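Local coordinates for protein coronin (Toxoplasma gondii, PDB 4OZU) that probably binds actin filaments as part of a longer coronin, of which this chain is the WD40 beta-propeller domain, and contributes to parasite invasion and egress, at residues A41-I46 with F90-L95; E137-V142 with E377-G382; L186-C189 with A195-I198; K220-D225 with G280-C285; P321-D326 with P368-S373. All coordinates share one frame; numbering follows the deposited sequence.

Contact 1: A41-I46 with F90-L95; sequences ANTEYI and FYRDIL. With ACT (acetate ion), chain C.
Arg92 lies across Glu44, Thr43 and Asn42, touching them with its aliphatic chain and its backbone carbonyl. Its CD rests 3.4 Å from Glu44 CB and also meets Thr43 OG1, while the guanidinium runs on past them with an acetate oxygen at its edge. Glu44 OE1 and Arg92 NE are 4.3 Å apart, but the oxygen sits well out of the guanidinium plane, so the two feel only each other's charge; Glu44 OE2 has its salt bridge with Arg62. One direct hydrogen bond crosses the contact: Asn42 ND2 gives to Arg92 O at 2.9 Å, bent at the hydrogen (132°), with the acceptor close to the amide plane. The same oxygen lies at the edge of the Tyr45 ring, and water 1 links Asn42 ND2 to Tyr91 O. Behind this donor, Asn42 OD1 receives Tyr45 N at 2.7 Å and Glu44 N at 2.9 Å, the latter from above the carbonyl plane. With CG set between backbone N and carbonyl carbon (chi1 64°), the amide folds back over its own loop, and these two bonds fix its flip so that ND2 faces Arg92. Thr43 N holds acetate OXT at 3.1 Å; the ion probably came from the crystallisation liquor. Asn42 thus forms an Asx turn that grips the type I turn from Tyr91 to Ile94, joining corresponding hairpin turns of two adjacent beta-propeller blades.

Contact 2: E137-V142 with E377-G382; sequences EWNPAV and EEWFKG
Asn139 OD1 is gripped by two backbone donors of its own loop, Ala141 N at 2.8 Å and Val142 N at 3.0 Å, and the fixed amide brings ND2 near the benzo part of Trp379 while its hydrogen bond goes to Gly184 O. The first bond lies in the carbonyl plane; the second arrives from above it and is more bent at the hydrogen (134°). Asn139 ND2 comes within 3.9 Å of Trp379 CZ2, with the amide and indole planes steeply inclined to each other at 76°. Val142 supplies the closer touch. Its CG2 sits over a face of the five-membered ring, a CH-pi contact 3.6 Å from the centroid, and reaches to 3.4 Å from Trp379 CD1; CG1 leans on Trp379 CB at 3.9 Å. The indole is swung toward this loop with CG anti to its backbone N (chi1 -172°). Asn139 forms an Asx turn in the loop that links strands 133-138 and 145-150 of a propeller blade, and the short helix 376-380 of the C-terminal extension docks on that loop through its tryptophan. Arg202 makes a cation-pi contact with the same indole and also hydrogen-bonds Trp379 O, while Ile145 also packs against Trp379. Just beyond, Gly382, the first residue to leave helical backbone angles and one with positive phi, forms a Schellman motif, its N bonded to Trp379 O at 2.9 Å.

Contact 3: L186-C189 with A195-I198; sequences LLAC and ALNI
Cys189 and Asn197 form the tight part of this hairpin, a hydrogen-bonded antiparallel pair. Asn197 N gives to Cys189 O at 2.8 Å, almost straight at the hydrogen (175°), and Cys189 N returns the bond to Asn197 O at 2.9 Å. Both side chains lie on the same face of the sheet, where Cys189 SG is 3.8 Å from Asn197 CB. SG stands between its backbone N and carbonyl carbon (chi1 58°), which turns the sulfur over the neighbouring strand. The amide of Asn197 looks elsewhere for polar partners: OD1 bonds to Ser209 OG, and ND2 has a weak bond to Thr191 OG1. On the other face the non-hydrogen-bonded pair Ala188 and Ile198 brings Ala188 CB to 3.8 Å from Ile198 CD1, with Leu196 CD1 a little farther from the same methyl. Between these pairs, CA-H...O contacts fill in, such as Ala188 CA to Asn197 O at 3.3 Å. The packing slackens toward Leu186, the one partly exposed residue here, whose CD1 merely brushes Ile198 CG2 at 4.1 Å. The two strands are the middle pair of a four-stranded propeller blade, flanked within the sheet by 175-180 and 205-211. Strand 220-223 of the next blade covers the Ala188 face through Cys221 and Trp223; on the Cys189 face Phe171 packs against Cys189 and Asn197, and Leu187 meets Val155 and Phe157 of the preceding blade.

Contact 4: K220-D225 with G280-C285; sequences KCTWID and GMLYVC
Flat groups frame this contact rather than make it: Thr222, Ile224 and Leu282 meet through methyl groups alone, while the side chains of Phe235 and Phe275 each touch both Ile224 and Leu282. Tyr297 adds a third aromatic beside Ile224, and Pro273 packs against Thr222. Among these, Leu282 CD1 reaches to 4.3 Å from Ile224 CG2 and 4.4 Å from Thr222 CG2, so a single methyl serves both partners in a loose van der Waals contact. Leu282 CG is anti to the backbone N (chi1 -173°), which extends the side chain toward the other strand. The backbones stay apart, with the nearest CA atoms, of Ile224 and Gly280, 7.9 Å from each other. Two neighbouring blades of the beta-propeller meet here: strand 220-223 opens one four-stranded sheet and lies at its inner edge, and strand 281-286 is second in the next. Thr222 and Ile224 keep to their own sheet by backbone bonds to Phe235 and His233, respectively. At the far end of the second strand Cys285, modelled in two conformers, belongs to a disulfide seen with Cys292 on the adjacent strand; on the first strand, Lys220 NZ forms a salt bridge with Glu35 and a hydrogen bond with Tyr272 OH.

Contact 5: P321-D326 with P368-S373; sequences PKLAVD and PDVEPS
This is a small surface contact, part apolar and part bridged by water, in which the loop after strand 317-319 meets the C-terminal extension from the end of strand 367-368 onward. Leu323 carries the first side. Its CD1 touches Val370 CG1 at 3.5 Å and lies 3.7 Å from Pro368 O, and its CG lies at the same distance from that oxygen, so CD1 alone serves the valine methyl, while CG and CD1 both lie against the Pro368 carbonyl oxygen. CG is anti to the carbonyl carbon (chi1 -74°) and the chain then continues extended, carrying CD1 outward to the extension. Beside this apolar touch, water 2 accepts from Leu323 N at 3.2 Å and donates to Pro368 O at 3.1 Å, tying the two backbones together at a place where they do not meet directly. Each side is shaped locally. A short 3-10 turn at Lys322 to Ala324, with Ala324 N bonded to Pro321 O at 3.0 Å, presents Leu323; across from it, Asp369 OD1 takes Val370 N at 2.7 Å, from above the carboxylate plane, and steadies the bend that sets Val370 beside the leucine. Val392 also packs on Leu323, and Asp369 pairs through its backbone with Arg388, so that a later part of the tail joins in. Lys322 NZ turns away to a salt bridge with Asp276. The loop links the first two strands, 317-319 and 331-339, of the blade that the N-terminal strand 16-25 helps to complete, and the contact packs the C-terminal extension against a strand-connecting loop of the beta-propeller.

How the contacts relate
Contacts 2, 3 and 4 are buried; contacts 1, 3 and 4 lie wholly within the propeller blades. Contact 3 is backbone pairing within one blade, contact 4 methyl packing between two, and they touch where Cys221 and Trp223 meet Ala188. Contacts 1, 2 and 5 involve turns between first and second strands. Contact 1 is partly buried and polar; contact 2 is buried under an indole; contact 5 lies at the surface and relies on a water. Contacts 2 and 5 share the C-terminal extension, whose Glu371 and Pro372 also touch Phe90 of contact 1; Phe90 packs on the Asn139-Val142 loop too. Contacts 1 and 3 lie on opposite sides of the chain's centre, their centres about 26 Å apart.

Contact 1: A41-I46 with F90-L95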
# COMPACT_ATOMS: atom_id res chain seq x y z
N ALA A 41 3.94 2.59 -6.98
CA ALA A 41 3.67 3.52 -8.07
C ALA A 41 3.06 4.79 -7.52
O ALA A 41 2.36 4.77 -6.51
CB ALA A 41 2.73 2.88 -9.10
N ASN A 42 3.36 5.92 -8.17
CA ASN A 42 2.63 7.14 -7.91
C ASN A 42 1.99 7.58 -9.23
O ASN A 42 1.74 6.75 -10.09
CB ASN A 42 3.52 8.22 -7.27
CG ASN A 42 4.66 8.70 -8.16
OD1 ASN A 42 4.78 8.32 -9.33
ND2 ASN A 42 5.50 9.56 -7.60
N THR A 43 1.70 8.87 -9.40
CA THR A 43 0.97 9.28 -10.59
C THR A 43 1.86 9.29 -11.83
O THR A 43 1.36 9.41 -12.94
CB THR A 43 0.35 10.68 -10.43
OG1 THR A 43 1.36 11.64 -10.13
CG2 THR A 43 -0.69 10.66 -9.32
N GLU A 44 3.18 9.16 -11.64
CA GLU A 44 4.14 9.31 -12.73
C GLU A 44 5.03 8.09 -12.92
O GLU A 44 5.36 7.73 -14.05
CB GLU A 44 5.02 10.54 -12.47
CG GLU A 44 6.07 10.84 -13.53
CD GLU A 44 5.50 11.59 -14.72
OE1 GLU A 44 4.26 11.75 -14.78
OE2 GLU A 44 6.29 12.03 -15.58
N TYR A 45 5.43 7.46 -11.81
CA TYR A 45 6.46 6.42 -11.84
C TYR A 45 6.01 5.09 -11.27
O TYR A 45 5.08 5.01 -10.47
CB TYR A 45 7.70 6.87 -11.05
CG TYR A 45 8.26 8.21 -11.48
CD1 TYR A 45 8.76 8.39 -12.75
CD2 TYR A 45 8.31 9.28 -10.59
CE1 TYR A 45 9.26 9.60 -13.15
CE2 TYR A 45 8.82 10.50 -10.98
CZ TYR A 45 9.29 10.65 -12.27
OH TYR A 45 9.81 11.86 -12.69
N ILE A 46 6.70 4.04 -11.70
CA ILE A 46 6.59 2.71 -11.12
C ILE A 46 7.95 2.35 -10.53
O ILE A 46 8.97 2.55 -11.19
CB ILE A 46 6.19 1.65 -12.18
CG1 ILE A 46 4.85 2.01 -12.84
CG2 ILE A 46 6.14 0.26 -11.56
CD1 ILE A 46 4.59 1.23 -14.12
N PHE A 90 2.67 12.97 -1.44
CA PHE A 90 2.58 14.37 -1.82
C PHE A 90 3.57 14.82 -2.88
O PHE A 90 3.24 15.61 -3.75
CB PHE A 90 2.76 15.23 -0.57
CG PHE A 90 1.96 14.75 0.60
CD1 PHE A 90 0.58 14.75 0.56
CD2 PHE A 90 2.59 14.27 1.74
CE1 PHE A 90 -0.15 14.30 1.62
CE2 PHE A 90 1.86 13.83 2.81
CZ PHE A 90 0.49 13.84 2.75
N TYR A 91 4.79 14.31 -2.79
CA TYR A 91 5.90 14.80 -3.60
C TYR A 91 6.30 13.75 -4.62
O TYR A 91 6.76 12.66 -4.27
CB TYR A 91 7.06 15.17 -2.68
CG TYR A 91 6.59 16.03 -1.53
CD1 TYR A 91 5.87 17.19 -1.77
CD2 TYR A 91 6.80 15.66 -0.22
CE1 TYR A 91 5.41 17.97 -0.73
CE2 TYR A 91 6.34 16.43 0.83
CZ TYR A 91 5.65 17.59 0.57
OH TYR A 91 5.19 18.36 1.61
N ARG A 92 6.10 14.10 -5.89
CA ARG A 92 6.21 13.17 -6.99
C ARG A 92 7.59 12.54 -7.14
O ARG A 92 7.72 11.44 -7.68
CB ARG A 92 5.86 13.88 -8.30
CG ARG A 92 5.80 12.94 -9.47
CD ARG A 92 4.54 13.13 -10.26
NE ARG A 92 4.71 14.15 -11.30
CZ ARG A 92 4.00 15.27 -11.39
NH1 ARG A 92 3.04 15.55 -10.51
NH2 ARG A 92 4.24 16.12 -12.37
N ASP A 93 8.61 13.24 -6.66
CA ASP A 93 9.99 12.82 -6.85
C ASP A 93 10.58 12.12 -5.63
O ASP A 93 11.74 11.73 -5.64
CB ASP A 93 10.87 14.03 -7.22
CG ASP A 93 10.73 15.18 -6.23
OD1 ASP A 93 9.76 15.20 -5.44
OD2 ASP A 93 11.60 16.08 -6.27
N ILE A 94 9.76 11.95 -4.59
CA ILE A 94 10.24 11.41 -3.32
C ILE A 94 9.69 10.01 -3.05
O ILE A 94 8.50 9.75 -3.18
CB ILE A 94 9.84 12.33 -2.15
CG1 ILE A 94 10.48 13.71 -2.31
CG2 ILE A 94 10.23 11.72 -0.80
CD1 ILE A 94 12.00 13.71 -2.29
N LEU A 95 10.58 9.11 -2.66
CA LEU A 95 10.15 7.79 -2.25
C LEU A 95 11.07 7.26 -1.16
O LEU A 95 12.16 7.80 -0.93
CB LEU A 95 10.13 6.83 -3.44
CG LEU A 95 11.47 6.52 -4.11
CD1 LEU A 95 11.40 5.17 -4.80
CD2 LEU A 95 11.85 7.59 -5.14
C ACT C . 2.21 12.19 -6.90
O ACT C . 2.25 13.06 -7.80
OXT ACT C . 1.83 11.05 -7.26
CH3 ACT C . 2.58 12.49 -5.49
O HOH W 1 5.46 10.41 -4.76

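Contact 2: E137-V142 with E377-G382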
# COMPACT_ATOMS: atom_id res chain seq x y z
N GLU A 137 6.25 3.22 5.54
CA GLU A 137 4.96 3.78 5.17
C GLU A 137 4.84 5.26 5.55
O GLU A 137 5.06 5.65 6.70
CB GLU A 137 3.83 3.00 5.84
CG GLU A 137 3.65 1.58 5.30
CD GLU A 137 2.82 1.51 4.03
OE1 GLU A 137 2.15 2.50 3.69
OE2 GLU A 137 2.83 0.44 3.38
N TRP A 138 4.47 6.06 4.56
CA TRP A 138 4.29 7.49 4.75
C TRP A 138 2.94 7.81 5.36
O TRP A 138 1.92 7.25 4.97
CB TRP A 138 4.39 8.22 3.42
CG TRP A 138 5.68 8.12 2.70
CD1 TRP A 138 6.00 7.25 1.69
CD2 TRP A 138 6.83 8.95 2.89
NE1 TRP A 138 7.28 7.49 1.26
CE2 TRP A 138 7.81 8.52 1.98
CE3 TRP A 138 7.12 10.01 3.76
CZ2 TRP A 138 9.07 9.12 1.90
CZ3 TRP A 138 8.37 10.60 3.68
CH2 TRP A 138 9.33 10.15 2.76
N ASN A 139 2.94 8.75 6.30
CA ASN A 139 1.71 9.30 6.83
C ASN A 139 0.91 9.94 5.69
O ASN A 139 1.46 10.73 4.92
CB ASN A 139 2.02 10.32 7.92
CG ASN A 139 0.79 10.74 8.68
OD1 ASN A 139 -0.15 11.31 8.12
ND2 ASN A 139 0.78 10.46 9.98
N PRO A 140 -0.38 9.60 5.58
CA PRO A 140 -1.18 10.11 4.45
C PRO A 140 -1.64 11.56 4.62
O PRO A 140 -2.16 12.11 3.66
CB PRO A 140 -2.39 9.17 4.44
CG PRO A 140 -2.55 8.77 5.86
CD PRO A 140 -1.15 8.65 6.41
N ALA A 141 -1.44 12.15 5.79
CA ALA A 141 -1.91 13.51 6.05
C ALA A 141 -0.78 14.48 6.36
O ALA A 141 -0.95 15.69 6.19
CB ALA A 141 -2.91 13.51 7.18
N VAL A 142 0.34 13.96 6.82
CA VAL A 142 1.41 14.79 7.35
C VAL A 142 2.69 14.62 6.56
O VAL A 142 3.19 13.51 6.40
CB VAL A 142 1.70 14.47 8.82
CG1 VAL A 142 2.69 15.47 9.43
CG2 VAL A 142 0.41 14.43 9.62
N GLU A 377 4.90 20.02 12.32
CA GLU A 377 4.82 20.86 13.51
C GLU A 377 3.37 20.97 13.98
O GLU A 377 3.10 20.90 15.18
CB GLU A 377 5.41 22.24 13.23
CG GLU A 377 6.93 22.26 13.04
CD GLU A 377 7.40 21.43 11.85
OE1 GLU A 377 6.75 21.49 10.77
OE2 GLU A 377 8.41 20.71 11.99
N GLU A 378 2.44 21.13 13.04
CA GLU A 378 1.01 21.19 13.37
C GLU A 378 0.54 19.87 13.97
O GLU A 378 -0.21 19.85 14.94
CB GLU A 378 0.18 21.53 12.13
CG GLU A 378 0.27 22.99 11.69
CD GLU A 378 -0.33 23.23 10.31
OE1 GLU A 378 -0.63 22.24 9.62
OE2 GLU A 378 -0.51 24.40 9.91
N TRP A 379 0.99 18.77 13.38
CA TRP A 379 0.61 17.44 13.83
C TRP A 379 1.10 17.18 15.26
O TRP A 379 0.38 16.64 16.08
CB TRP A 379 1.17 16.41 12.86
CG TRP A 379 0.72 15.01 13.05
CD1 TRP A 379 -0.55 14.51 12.89
CD2 TRP A 379 1.55 13.89 13.37
NE1 TRP A 379 -0.55 13.15 13.10
CE2 TRP A 379 0.72 12.75 13.40
CE3 TRP A 379 2.91 13.74 13.65
CZ2 TRP A 379 1.21 11.48 13.70
CZ3 TRP A 379 3.39 12.48 13.95
CH2 TRP A 379 2.55 11.37 13.97
N PHE A 380 2.33 17.59 15.55
CA PHE A 380 2.88 17.38 16.89
C PHE A 380 2.19 18.25 17.94
O PHE A 380 2.27 17.97 19.13
CB PHE A 380 4.39 17.65 16.89
CG PHE A 380 5.19 16.53 16.30
CD1 PHE A 380 5.12 15.26 16.84
CD2 PHE A 380 6.02 16.75 15.21
CE1 PHE A 380 5.86 14.22 16.30
CE2 PHE A 380 6.76 15.71 14.67
CZ PHE A 380 6.68 14.45 15.21
N LYS A 381 1.51 19.30 17.49
CA LYS A 381 0.73 20.13 18.40
C LYS A 381 -0.61 19.46 18.73
O LYS A 381 -1.37 19.96 19.55
CB LYS A 381 0.51 21.52 17.81
CG LYS A 381 1.75 22.42 17.90
CD LYS A 381 1.52 23.79 17.27
CE LYS A 381 2.68 24.74 17.56
NZ LYS A 381 3.99 24.22 17.09
N GLY A 382 -0.89 18.32 18.09
CA GLY A 382 -2.08 17.54 18.37
C GLY A 382 -3.22 17.73 17.39
O GLY A 382 -4.34 17.29 17.63

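Contact 3: L186-C189 with A195-I198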
# COMPACT_ATOMS: atom_id res chain seq x y z
N LEU A 186 -3.11 7.28 13.90
CA LEU A 186 -2.82 5.95 14.42
C LEU A 186 -2.21 5.05 13.36
O LEU A 186 -2.46 5.22 12.16
CB LEU A 186 -4.10 5.31 14.97
CG LEU A 186 -4.77 6.04 16.13
CD1 LEU A 186 -6.09 5.37 16.51
CD2 LEU A 186 -3.85 6.13 17.34
N LEU A 187 -1.40 4.10 13.83
CA LEU A 187 -0.83 3.07 12.99
C LEU A 187 -1.39 1.74 13.47
O LEU A 187 -1.63 1.56 14.67
CB LEU A 187 0.69 3.08 13.08
CG LEU A 187 1.43 2.14 12.13
CD1 LEU A 187 1.99 2.91 10.94
CD2 LEU A 187 2.52 1.44 12.89
N ALA A 188 -1.65 0.83 12.54
CA ALA A 188 -2.01 -0.54 12.87
C ALA A 188 -0.94 -1.45 12.33
O ALA A 188 -0.40 -1.22 11.24
CB ALA A 188 -3.37 -0.90 12.31
N CYS A 189 -0.62 -2.48 13.10
CA CYS A 189 0.36 -3.46 12.65
C CYS A 189 -0.02 -4.86 13.11
O CYS A 189 -0.73 -5.03 14.10
CB CYS A 189 1.76 -3.11 13.16
SG CYS A 189 1.91 -2.98 14.95
N ALA A 195 -1.21 -11.11 16.63
CA ALA A 195 -1.85 -9.94 17.22
C ALA A 195 -1.98 -8.82 16.21
O ALA A 195 -1.10 -8.61 15.36
CB ALA A 195 -1.07 -9.47 18.43
N LEU A 196 -3.09 -8.10 16.30
CA LEU A 196 -3.26 -6.82 15.64
C LEU A 196 -3.09 -5.74 16.70
O LEU A 196 -3.81 -5.75 17.70
CB LEU A 196 -4.64 -6.72 14.98
CG LEU A 196 -5.02 -5.35 14.41
CD1 LEU A 196 -4.18 -5.03 13.18
CD2 LEU A 196 -6.49 -5.33 14.09
N ASN A 197 -2.15 -4.83 16.48
CA ASN A 197 -1.82 -3.80 17.45
C ASN A 197 -2.06 -2.42 16.88
O ASN A 197 -1.75 -2.15 15.72
CB ASN A 197 -0.36 -3.92 17.89
CG ASN A 197 0.04 -5.35 18.22
OD1 ASN A 197 -0.34 -5.89 19.26
ND2 ASN A 197 0.82 -5.96 17.33
N ILE A 198 -2.64 -1.55 17.71
CA ILE A 198 -2.87 -0.16 17.35
C ILE A 198 -1.90 0.72 18.13
O ILE A 198 -1.78 0.61 19.35
CB ILE A 198 -4.31 0.28 17.65
CG1 ILE A 198 -5.32 -0.75 17.14
CG2 ILE A 198 -4.56 1.65 17.05
CD1 ILE A 198 -5.25 -1.01 15.65

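Contact 4: K220-D225 with G280-C285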
# COMPACT_ATOMS: atom_id res chain seq x y z
N LYS A 220 -2.27 -9.86 7.91
CA LYS A 220 -1.94 -8.59 7.28
C LYS A 220 -3.08 -7.63 7.57
O LYS A 220 -4.22 -8.07 7.69
CB LYS A 220 -1.74 -8.74 5.77
CG LYS A 220 -0.66 -9.73 5.36
CD LYS A 220 0.73 -9.13 5.47
CE LYS A 220 1.80 -10.15 5.12
NZ LYS A 220 3.19 -9.58 5.15
N CYS A 221 -2.80 -6.34 7.67
CA CYS A 221 -3.85 -5.38 7.94
C CYS A 221 -3.78 -4.17 7.03
O CYS A 221 -2.78 -3.92 6.36
CB CYS A 221 -3.81 -4.91 9.40
SG CYS A 221 -2.48 -3.73 9.79
N THR A 222 -4.89 -3.44 7.00
CA THR A 222 -4.92 -2.09 6.46
C THR A 222 -6.10 -1.37 7.11
O THR A 222 -7.00 -2.01 7.66
CB THR A 222 -5.04 -2.08 4.94
OG1 THR A 222 -4.72 -0.77 4.44
CG2 THR A 222 -6.43 -2.48 4.50
N TRP A 223 -6.10 -0.05 7.06
CA TRP A 223 -7.20 0.72 7.62
C TRP A 223 -8.33 0.83 6.61
O TRP A 223 -8.09 0.86 5.41
CB TRP A 223 -6.72 2.11 8.02
CG TRP A 223 -5.89 2.08 9.24
CD1 TRP A 223 -4.57 1.78 9.31
CD2 TRP A 223 -6.31 2.38 10.58
NE1 TRP A 223 -4.13 1.86 10.61
CE2 TRP A 223 -5.18 2.23 11.41
CE3 TRP A 223 -7.53 2.75 11.15
CZ2 TRP A 223 -5.24 2.44 12.78
CZ3 TRP A 223 -7.58 2.96 12.52
CH2 TRP A 223 -6.44 2.80 13.32
N ILE A 224 -9.56 0.87 7.12
CA ILE A 224 -10.73 1.06 6.28
C ILE A 224 -11.59 2.17 6.87
O ILE A 224 -12.80 2.02 7.06
CB ILE A 224 -11.53 -0.26 6.11
CG1 ILE A 224 -11.84 -0.89 7.48
CG2 ILE A 224 -10.74 -1.23 5.24
CD1 ILE A 224 -12.68 -2.15 7.42
N ASP A 225 -10.94 3.30 7.17
CA ASP A 225 -11.64 4.54 7.48
C ASP A 225 -11.64 5.41 6.20
O ASP A 225 -11.97 4.90 5.13
CB ASP A 225 -11.02 5.25 8.71
CG ASP A 225 -9.50 5.47 8.61
OD1 ASP A 225 -8.80 4.83 7.79
OD2 ASP A 225 -8.98 6.28 9.41
N GLY A 280 -14.49 2.70 -1.42
CA GLY A 280 -14.73 1.57 -0.54
C GLY A 280 -14.36 0.22 -1.12
O GLY A 280 -14.57 -0.81 -0.48
N MET A 281 -13.79 0.19 -2.32
CA MET A 281 -13.32 -1.06 -2.89
C MET A 281 -12.17 -1.60 -2.06
O MET A 281 -11.27 -0.86 -1.65
CB MET A 281 -12.87 -0.91 -4.35
CG MET A 281 -13.97 -0.61 -5.35
SD MET A 281 -15.43 -1.68 -5.25
CE MET A 281 -14.71 -3.31 -5.40
N LEU A 282 -12.22 -2.90 -1.81
CA LEU A 282 -11.24 -3.57 -0.97
C LEU A 282 -10.74 -4.81 -1.70
O LEU A 282 -11.49 -5.76 -1.90
CB LEU A 282 -11.85 -3.94 0.38
CG LEU A 282 -10.95 -4.50 1.48
CD1 LEU A 282 -9.77 -3.58 1.78
CD2 LEU A 282 -11.76 -4.72 2.74
N TYR A 283 -9.48 -4.77 -2.13
CA TYR A 283 -8.89 -5.87 -2.88
C TYR A 283 -8.04 -6.73 -1.95
O TYR A 283 -7.35 -6.20 -1.08
CB TYR A 283 -8.03 -5.34 -4.03
CG TYR A 283 -8.73 -4.34 -4.94
CD1 TYR A 283 -8.78 -3.00 -4.60
CD2 TYR A 283 -9.32 -4.74 -6.13
CE1 TYR A 283 -9.41 -2.08 -5.41
CE2 TYR A 283 -9.96 -3.82 -6.95
CZ TYR A 283 -10.00 -2.50 -6.59
OH TYR A 283 -10.63 -1.57 -7.38
N VAL A 284 -8.11 -8.05 -2.10
CA VAL A 284 -7.25 -8.95 -1.34
C VAL A 284 -6.44 -9.78 -2.32
O VAL A 284 -7.00 -10.54 -3.12
CB VAL A 284 -8.05 -9.85 -0.36
CG1 VAL A 284 -8.67 -8.99 0.74
CG2 VAL A 284 -9.14 -10.64 -1.08
N CYS A 285 -5.12 -9.63 -2.24
CA CYS A 285 -4.20 -10.18 -3.21
C CYS A 285 -3.14 -11.04 -2.53
O CYS A 285 -2.48 -10.58 -1.59
CB CYS A 285 -3.53 -9.05 -3.99
SG CYS A 285 -4.68 -7.78 -4.56

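Contact 5: P321-D326 with P368-S373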
# COMPACT_ATOMS: atom_id res chain seq x y z
N PRO A 321 -2.24 5.25 -7.65
CA PRO A 321 -3.06 6.18 -6.88
C PRO A 321 -4.34 6.54 -7.63
O PRO A 321 -4.38 6.45 -8.85
CB PRO A 321 -2.17 7.41 -6.72
CG PRO A 321 -0.79 6.95 -7.05
CD PRO A 321 -0.95 5.85 -8.04
N LYS A 322 -5.35 6.96 -6.89
CA LYS A 322 -6.63 7.36 -7.48
C LYS A 322 -6.44 8.47 -8.51
O LYS A 322 -7.10 8.47 -9.54
CB LYS A 322 -7.60 7.83 -6.39
CG LYS A 322 -8.94 8.31 -6.91
CD LYS A 322 -9.75 7.20 -7.58
CE LYS A 322 -10.14 6.13 -6.58
NZ LYS A 322 -11.20 5.23 -7.11
N LEU A 323 -5.55 9.41 -8.23
CA LEU A 323 -5.34 10.55 -9.13
C LEU A 323 -4.87 10.12 -10.51
O LEU A 323 -4.99 10.88 -11.47
CB LEU A 323 -4.33 11.53 -8.54
CG LEU A 323 -4.81 12.40 -7.37
CD1 LEU A 323 -3.64 13.18 -6.81
CD2 LEU A 323 -5.93 13.33 -7.79
N ALA A 324 -4.35 8.91 -10.61
CA ALA A 324 -3.77 8.42 -11.86
C ALA A 324 -4.76 7.63 -12.73
O ALA A 324 -4.43 7.31 -13.88
CB ALA A 324 -2.55 7.56 -11.56
N VAL A 325 -5.94 7.31 -12.23
CA VAL A 325 -6.84 6.44 -13.00
C VAL A 325 -7.42 7.17 -14.22
O VAL A 325 -7.48 8.40 -14.26
CB VAL A 325 -8.02 5.87 -12.15
CG1 VAL A 325 -7.48 5.12 -10.93
CG2 VAL A 325 -9.01 6.97 -11.75
N ASP A 326 -7.85 6.37 -15.19
CA ASP A 326 -8.39 6.87 -16.45
C ASP A 326 -9.91 7.05 -16.30
O ASP A 326 -10.67 6.10 -16.42
CB ASP A 326 -8.06 5.91 -17.58
CG ASP A 326 -8.37 6.48 -18.95
OD1 ASP A 326 -9.21 7.40 -19.05
OD2 ASP A 326 -7.78 5.99 -19.94
N PRO A 368 -8.04 11.73 -2.56
CA PRO A 368 -6.91 12.27 -1.80
C PRO A 368 -5.98 13.07 -2.69
O PRO A 368 -5.56 12.57 -3.73
CB PRO A 368 -6.22 11.01 -1.26
CG PRO A 368 -7.30 9.97 -1.21
CD PRO A 368 -8.20 10.28 -2.38
N ASP A 369 -5.69 14.31 -2.29
CA ASP A 369 -4.82 15.18 -3.07
C ASP A 369 -3.35 15.01 -2.69
O ASP A 369 -3.02 14.41 -1.68
CB ASP A 369 -5.22 16.63 -2.87
CG ASP A 369 -4.84 17.52 -4.06
OD1 ASP A 369 -4.22 17.02 -5.03
OD2 ASP A 369 -5.17 18.72 -4.02
N VAL A 370 -2.48 15.58 -3.52
CA VAL A 370 -1.04 15.50 -3.28
C VAL A 370 -0.57 16.71 -2.46
O VAL A 370 0.52 17.24 -2.69
CB VAL A 370 -0.27 15.42 -4.62
CG1 VAL A 370 -0.58 14.10 -5.32
CG2 VAL A 370 -0.59 16.61 -5.53
N GLU A 371 -1.41 17.13 -1.52
CA GLU A 371 -1.09 18.21 -0.58
C GLU A 371 -1.28 17.71 0.84
O GLU A 371 -2.35 17.21 1.17
CB GLU A 371 -1.99 19.42 -0.79
CG GLU A 371 -1.81 20.19 -2.06
CD GLU A 371 -2.80 21.33 -2.16
OE1 GLU A 371 -3.29 21.78 -1.10
OE2 GLU A 371 -3.10 21.76 -3.28
N PRO A 372 -0.26 17.85 1.70
CA PRO A 372 -0.49 17.46 3.10
C PRO A 372 -1.50 18.36 3.81
O PRO A 372 -1.47 19.57 3.60
CB PRO A 372 0.89 17.61 3.75
CG PRO A 372 1.85 17.88 2.65
CD PRO A 372 1.10 18.39 1.48
N SER A 373 -2.36 17.79 4.66
CA SER A 373 -3.32 18.62 5.39
C SER A 373 -2.66 19.30 6.58
O SER A 373 -3.12 20.34 7.05
CB SER A 373 -4.52 17.80 5.86
OG SER A 373 -4.17 16.93 6.92
O HOH W 2 -4.72 9.94 -5.22